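Local structure of RNA-directed RNA polymerase (Infectious pancreatic necrosis virus, 3ZED) at residues 205-210 with 419-424; 219-224 with 329-334. The protein is a viral RNA-directed RNA polymerase that extends RNA from ribonucleoside triphosphates and probably occurs both free and covalently linked to the genomic RNA. All coordinates share one frame; numbering follows the deposited sequence.

Contact 1 of 2, residues 205-210 with 419-424; sequences LPINTP and MYYLLT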
loop_
_atom_site.group_PDB
_atom_site.type_symbol
_atom_site.label_atom_id
_atom_site.label_comp_id
_atom_site.label_asym_id
_atom_site.label_seq_id
_atom_site.Cartn_x
_atom_site.Cartn_y
_atom_site.Cartn_z
ATOM N N LEU B 205 1.681 -13.652 -7.341
ATOM C CA LEU B 205 0.470 -12.882 -7.031
ATOM C C LEU B 205 -0.744 -13.532 -7.710
ATOM O O LEU B 205 -1.285 -12.969 -8.665
ATOM C CB LEU B 205 0.596 -11.387 -7.392
ATOM C CG LEU B 205 -0.488 -10.465 -6.814
ATOM C CD1 LEU B 205 -0.183 -10.053 -5.387
ATOM C CD2 LEU B 205 -0.635 -9.251 -7.648
ATOM N N PRO B 206 -1.190 -14.733 -7.250
ATOM C CA PRO B 206 -2.368 -15.363 -7.880
ATOM C C PRO B 206 -3.619 -14.511 -7.682
ATOM O O PRO B 206 -3.852 -13.978 -6.581
ATOM C CB PRO B 206 -2.489 -16.699 -7.146
ATOM C CG PRO B 206 -1.786 -16.501 -5.836
ATOM C CD PRO B 206 -0.656 -15.570 -6.154
ATOM N N ILE B 207 -4.373 -14.308 -8.766
ATOM C CA ILE B 207 -5.590 -13.505 -8.709
ATOM C C ILE B 207 -6.776 -14.267 -9.284
ATOM O O ILE B 207 -6.611 -15.154 -10.124
ATOM C CB ILE B 207 -5.443 -12.115 -9.411
ATOM C CG1 ILE B 207 -5.106 -12.247 -10.934
ATOM C CG2 ILE B 207 -4.484 -11.191 -8.646
ATOM C CD1 ILE B 207 -5.270 -10.988 -11.812
ATOM N N ASN B 208 -7.976 -13.886 -8.848
ATOM C CA ASN B 208 -9.223 -14.379 -9.416
ATOM C C ASN B 208 -9.809 -13.270 -10.256
ATOM O O ASN B 208 -9.315 -12.138 -10.211
ATOM C CB ASN B 208 -10.201 -14.805 -8.320
ATOM C CG ASN B 208 -9.864 -16.119 -7.713
ATOM O OD1 ASN B 208 -9.780 -17.139 -8.407
ATOM N ND2 ASN B 208 -9.687 -16.125 -6.402
ATOM N N THR B 209 -10.879 -13.569 -11.004
ATOM C CA THR B 209 -11.530 -12.521 -11.780
ATOM C C THR B 209 -12.422 -11.733 -10.832
ATOM O O THR B 209 -12.849 -12.324 -9.823
ATOM C CB THR B 209 -12.378 -13.129 -12.929
ATOM O OG1 THR B 209 -13.504 -13.800 -12.361
ATOM C CG2 THR B 209 -11.579 -14.034 -13.884
ATOM N N PRO B 210 -12.815 -10.465 -11.134
ATOM C CA PRO B 210 -13.844 -9.818 -10.297
ATOM C C PRO B 210 -15.140 -10.637 -10.327
ATOM O O PRO B 210 -15.339 -11.423 -11.262
ATOM C CB PRO B 210 -14.060 -8.462 -10.980
ATOM C CG PRO B 210 -12.828 -8.246 -11.817
ATOM C CD PRO B 210 -12.424 -9.602 -12.270
ATOM N N MET B 419 -0.719 -3.682 -15.034
ATOM C CA MET B 419 -1.986 -3.408 -15.742
ATOM C C MET B 419 -2.276 -4.516 -16.757
ATOM O O MET B 419 -3.426 -4.951 -16.880
ATOM C CB MET B 419 -1.954 -2.026 -16.443
ATOM C CG MET B 419 -2.201 -0.874 -15.492
ATOM S SD MET B 419 -3.849 -0.922 -14.751
ATOM C CE MET B 419 -4.049 0.807 -14.298
ATOM N N TYR B 420 -1.219 -4.993 -17.457
ATOM C CA TYR B 420 -1.330 -6.102 -18.403
ATOM C C TYR B 420 -1.842 -7.358 -17.666
ATOM O O TYR B 420 -2.776 -8.001 -18.127
ATOM C CB TYR B 420 0.031 -6.362 -19.077
ATOM C CG TYR B 420 0.034 -7.574 -19.981
ATOM C CD1 TYR B 420 -0.342 -7.472 -21.319
ATOM C CD2 TYR B 420 0.408 -8.828 -19.499
ATOM C CE1 TYR B 420 -0.378 -8.591 -22.146
ATOM C CE2 TYR B 420 0.370 -9.955 -20.316
ATOM C CZ TYR B 420 -0.013 -9.829 -21.645
ATOM O OH TYR B 420 -0.037 -10.932 -22.465
ATOM N N TYR B 421 -1.220 -7.692 -16.517
ATOM C CA TYR B 421 -1.575 -8.855 -15.703
ATOM C C TYR B 421 -3.026 -8.776 -15.201
ATOM O O TYR B 421 -3.758 -9.758 -15.315
ATOM C CB TYR B 421 -0.601 -8.998 -14.525
ATOM C CG TYR B 421 -0.908 -10.178 -13.633
ATOM C CD1 TYR B 421 -0.787 -11.482 -14.102
ATOM C CD2 TYR B 421 -1.317 -9.992 -12.319
ATOM C CE1 TYR B 421 -1.087 -12.574 -13.293
ATOM C CE2 TYR B 421 -1.611 -11.075 -11.493
ATOM C CZ TYR B 421 -1.508 -12.365 -11.989
ATOM O OH TYR B 421 -1.771 -13.432 -11.176
ATOM N N LEU B 422 -3.455 -7.608 -14.697
ATOM C CA LEU B 422 -4.821 -7.419 -14.204
ATOM C C LEU B 422 -5.864 -7.529 -15.328
ATOM O O LEU B 422 -6.907 -8.137 -15.124
ATOM C CB LEU B 422 -4.964 -6.057 -13.506
ATOM C CG LEU B 422 -4.175 -5.833 -12.178
ATOM C CD1 LEU B 422 -4.352 -4.421 -11.695
ATOM C CD2 LEU B 422 -4.649 -6.769 -11.066
ATOM N N LEU B 423 -5.584 -6.949 -16.511
ATOM C CA LEU B 423 -6.538 -6.958 -17.624
ATOM C C LEU B 423 -6.607 -8.300 -18.344
ATOM O O LEU B 423 -7.660 -8.615 -18.871
ATOM C CB LEU B 423 -6.255 -5.834 -18.633
ATOM C CG LEU B 423 -7.094 -4.555 -18.460
ATOM C CD1 LEU B 423 -6.763 -3.838 -17.136
ATOM C CD2 LEU B 423 -6.884 -3.605 -19.633
ATOM N N THR B 424 -5.523 -9.100 -18.332
ATOM C CA THR B 424 -5.528 -10.405 -18.998
ATOM C C THR B 424 -6.014 -11.514 -18.036
ATOM O O THR B 424 -6.801 -12.348 -18.442
ATOM C CB THR B 424 -4.138 -10.747 -19.613
ATOM O OG1 THR B 424 -3.130 -10.733 -18.602
ATOM C CG2 THR B 424 -3.732 -9.796 -20.730
#
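Y421 reaches from helix 412-426 to the irregular segment 205-210 and makes the one hydrogen bond between them, joining loop to helix within the polymerase palm. Its CG lies anti to the backbone N (chi1 180°). CD2 is the first ring atom to meet the other segment, 4.1 Å from I207 CD1. Further out, CE2 takes most of the apolar contact: I207 CD1 lies 3.7 Å from Y421 CE2, an approach oblique to the ring, and I207 CG1 and CG2 also come close to that carbon. At the tip, Y421 OH donates to L205 O over 2.6 Å. L205 O sits at the ring edge, near its plane, whereas the hydroxyl stands above the carbonyl plane, 35° out of it, with a C=O...OH angle of 138°. I207 CG1 also packs 3.5 Å from Y421 OH. I207 CG1 lies in the crowded position between backbone N and carbonyl carbon; the I207 and Y421 side chains reach toward each other, tip to tip. I207 CD1 continues to L422 CD2 at 4.3 Å. All five touching residues are buried, and the hydroxyl gives L205 O, just past helix 194-204, a hydrogen-bond donor. Helix 476-493 borders the contact, packing L478 on both L205 and L422, while helices 438-452 and 724-732 pack against M419, Y420, L423 and T424.

Contact 2 of 2, residues 219-224 with 329-334; sequences WAPSWL and HLLLSM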
loop_
_atom_site.group_PDB
_atom_site.type_symbol
_atom_site.label_atom_id
_atom_site.label_comp_id
_atom_site.label_asym_id
_atom_site.label_seq_id
_atom_site.Cartn_x
_atom_site.Cartn_y
_atom_site.Cartn_z
ATOM N N TRP B 219 -17.518 2.028 -18.380
ATOM C CA TRP B 219 -18.307 3.222 -18.125
ATOM C C TRP B 219 -17.614 4.304 -17.329
ATOM O O TRP B 219 -16.561 4.082 -16.714
ATOM C CB TRP B 219 -19.581 2.805 -17.368
ATOM C CG TRP B 219 -20.480 1.918 -18.183
ATOM C CD1 TRP B 219 -21.340 2.305 -19.173
ATOM C CD2 TRP B 219 -20.523 0.487 -18.148
ATOM N NE1 TRP B 219 -21.961 1.203 -19.718
ATOM C CE2 TRP B 219 -21.464 0.072 -19.120
ATOM C CE3 TRP B 219 -19.850 -0.489 -17.388
ATOM C CZ2 TRP B 219 -21.786 -1.274 -19.321
ATOM C CZ3 TRP B 219 -20.156 -1.823 -17.602
ATOM C CH2 TRP B 219 -21.112 -2.204 -18.555
ATOM N N ALA B 220 -18.251 5.492 -17.329
ATOM C CA ALA B 220 -17.849 6.638 -16.519
ATOM C C ALA B 220 -18.112 6.280 -15.039
ATOM O O ALA B 220 -19.112 5.609 -14.765
ATOM C CB ALA B 220 -18.646 7.871 -16.932
ATOM N N PRO B 221 -17.253 6.683 -14.083
ATOM C CA PRO B 221 -17.469 6.283 -12.678
ATOM C C PRO B 221 -18.863 6.540 -12.095
ATOM O O PRO B 221 -19.353 5.658 -11.388
ATOM C CB PRO B 221 -16.423 7.098 -11.919
ATOM C CG PRO B 221 -15.333 7.259 -12.897
ATOM C CD PRO B 221 -15.997 7.438 -14.229
ATOM N N SER B 222 -19.496 7.714 -12.369
ATOM C CA SER B 222 -20.822 8.062 -11.830
ATOM C C SER B 222 -21.918 7.069 -12.244
ATOM O O SER B 222 -22.928 6.955 -11.544
ATOM C CB SER B 222 -21.233 9.465 -12.261
ATOM O OG SER B 222 -21.439 9.549 -13.664
ATOM N N TRP B 223 -21.729 6.366 -13.383
ATOM C CA TRP B 223 -22.693 5.395 -13.896
ATOM C C TRP B 223 -22.682 4.082 -13.068
ATOM O O TRP B 223 -23.529 3.216 -13.282
ATOM C CB TRP B 223 -22.422 5.113 -15.378
ATOM C CG TRP B 223 -22.848 6.213 -16.300
ATOM C CD1 TRP B 223 -22.484 7.527 -16.240
ATOM C CD2 TRP B 223 -23.668 6.077 -17.470
ATOM N NE1 TRP B 223 -23.044 8.224 -17.289
ATOM C CE2 TRP B 223 -23.746 7.350 -18.080
ATOM C CE3 TRP B 223 -24.316 4.991 -18.084
ATOM C CZ2 TRP B 223 -24.493 7.579 -19.250
ATOM C CZ3 TRP B 223 -25.055 5.216 -19.242
ATOM C CH2 TRP B 223 -25.139 6.495 -19.813
ATOM N N LEU B 224 -21.727 3.938 -12.137
ATOM C CA LEU B 224 -21.624 2.771 -11.260
ATOM C C LEU B 224 -22.501 2.972 -9.992
ATOM O O LEU B 224 -22.612 2.067 -9.155
ATOM C CB LEU B 224 -20.147 2.506 -10.902
ATOM C CG LEU B 224 -19.388 1.495 -11.789
ATOM C CD1 LEU B 224 -19.292 1.962 -13.259
ATOM C CD2 LEU B 224 -18.011 1.201 -11.218
ATOM N N HIS B 329 -7.321 8.518 -8.293
ATOM C CA HIS B 329 -7.426 7.412 -7.333
ATOM C C HIS B 329 -8.666 6.546 -7.632
ATOM O O HIS B 329 -8.567 5.323 -7.611
ATOM C CB HIS B 329 -7.475 7.943 -5.888
ATOM C CG HIS B 329 -7.630 6.848 -4.885
ATOM N ND1 HIS B 329 -6.581 5.984 -4.598
ATOM C CD2 HIS B 329 -8.719 6.465 -4.178
ATOM C CE1 HIS B 329 -7.058 5.120 -3.720
ATOM N NE2 HIS B 329 -8.331 5.375 -3.424
ATOM N N LEU B 330 -9.808 7.186 -7.940
ATOM C CA LEU B 330 -11.081 6.533 -8.236
ATOM C C LEU B 330 -10.978 5.666 -9.512
ATOM O O LEU B 330 -11.367 4.501 -9.492
ATOM C CB LEU B 330 -12.167 7.623 -8.380
ATOM C CG LEU B 330 -13.655 7.221 -8.377
ATOM C CD1 LEU B 330 -14.041 6.415 -7.102
ATOM C CD2 LEU B 330 -14.532 8.458 -8.520
ATOM N N LEU B 331 -10.403 6.220 -10.597
ATOM C CA LEU B 331 -10.226 5.519 -11.884
ATOM C C LEU B 331 -9.255 4.325 -11.764
ATOM O O LEU B 331 -9.546 3.256 -12.295
ATOM C CB LEU B 331 -9.745 6.491 -12.973
ATOM C CG LEU B 331 -10.719 7.595 -13.402
ATOM C CD1 LEU B 331 -9.993 8.669 -14.228
ATOM C CD2 LEU B 331 -11.911 7.035 -14.178
ATOM N N LEU B 332 -8.140 4.494 -11.036
ATOM C CA LEU B 332 -7.165 3.428 -10.806
ATOM C C LEU B 332 -7.772 2.288 -9.970
ATOM O O LEU B 332 -7.587 1.114 -10.299
ATOM C CB LEU B 332 -5.897 3.968 -10.079
ATOM C CG LEU B 332 -4.938 4.870 -10.851
ATOM C CD1 LEU B 332 -3.815 5.316 -9.975
ATOM C CD2 LEU B 332 -4.372 4.175 -12.074
ATOM N N SER B 333 -8.491 2.654 -8.887
ATOM C CA SER B 333 -9.109 1.725 -7.934
ATOM C C SER B 333 -10.198 0.908 -8.584
ATOM O O SER B 333 -10.406 -0.224 -8.156
ATOM C CB SER B 333 -9.649 2.466 -6.714
ATOM O OG SER B 333 -8.566 3.078 -6.040
ATOM N N MET B 334 -10.853 1.443 -9.638
ATOM C CA MET B 334 -11.865 0.710 -10.406
ATOM C C MET B 334 -11.226 -0.496 -11.157
ATOM O O MET B 334 -11.911 -1.470 -11.431
ATOM C CB MET B 334 -12.572 1.646 -11.394
ATOM C CG MET B 334 -13.661 2.462 -10.758
ATOM S SD MET B 334 -14.312 3.765 -11.840
ATOM C CE MET B 334 -15.192 2.794 -13.053
#
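The puckered P221 ring presses on helix 326-340, crossing the M334 side chain at about a right angle. Within that helix the flat H329 ring has S333 OG over one face, 3.4 Å above its plane and offset toward the rim. That hydroxyl donates to H329 O, 2.7 Å from S333 OG, and S333 N reaches the same oxygen from the opposite face of the carbonyl plane. P221 CG, the proline's most engaged atom, lies 3.7 Å from L331 CD2 and 3.8 Å from M334 SD; P221 CB meets L330 CD2 at 4.1 Å. The W219 indole leads away from the helix, but W219 O touches M334 CE at 4.1 Å. The M334 chain bends at chi3 (70°), which carries CE past the proline to L224, where CE and L224 CD2 meet tip to tip at 3.7 Å. No hydrogen bond spans the segments, which bury 220 Å² between them. The contact thus seats the 3-10 turn 221-224 on a palm helix through apolar side chains. Helix 260-278 lines it through A267 and D268 on P221 and F270 on L331; W440 of helix 438-452 packs on L331 and M334 and hydrogen-bonds W219 O. L224 leads directly into strand 225-226.

The centres of contacts 1 and 2 lie about 18 Å apart, and all four segments belong to the palm region of the polymerase. Along the chain the order is 205-210, 219-224, 329-334, 419-424, so contact 2 closes within the span bracketed by contact 1. Segments 205-210 and 219-224 share the connection from helix 194-204 to strand 225-226, which therefore meets two different helices, 412-426 and 326-340, in succession. Those helices also touch directly: M419 CE packs 4.0 Å from L332 CD2. Geometrically, the long connection lies against two helices that touch each other, and helix 438-452 packs beside both contacts.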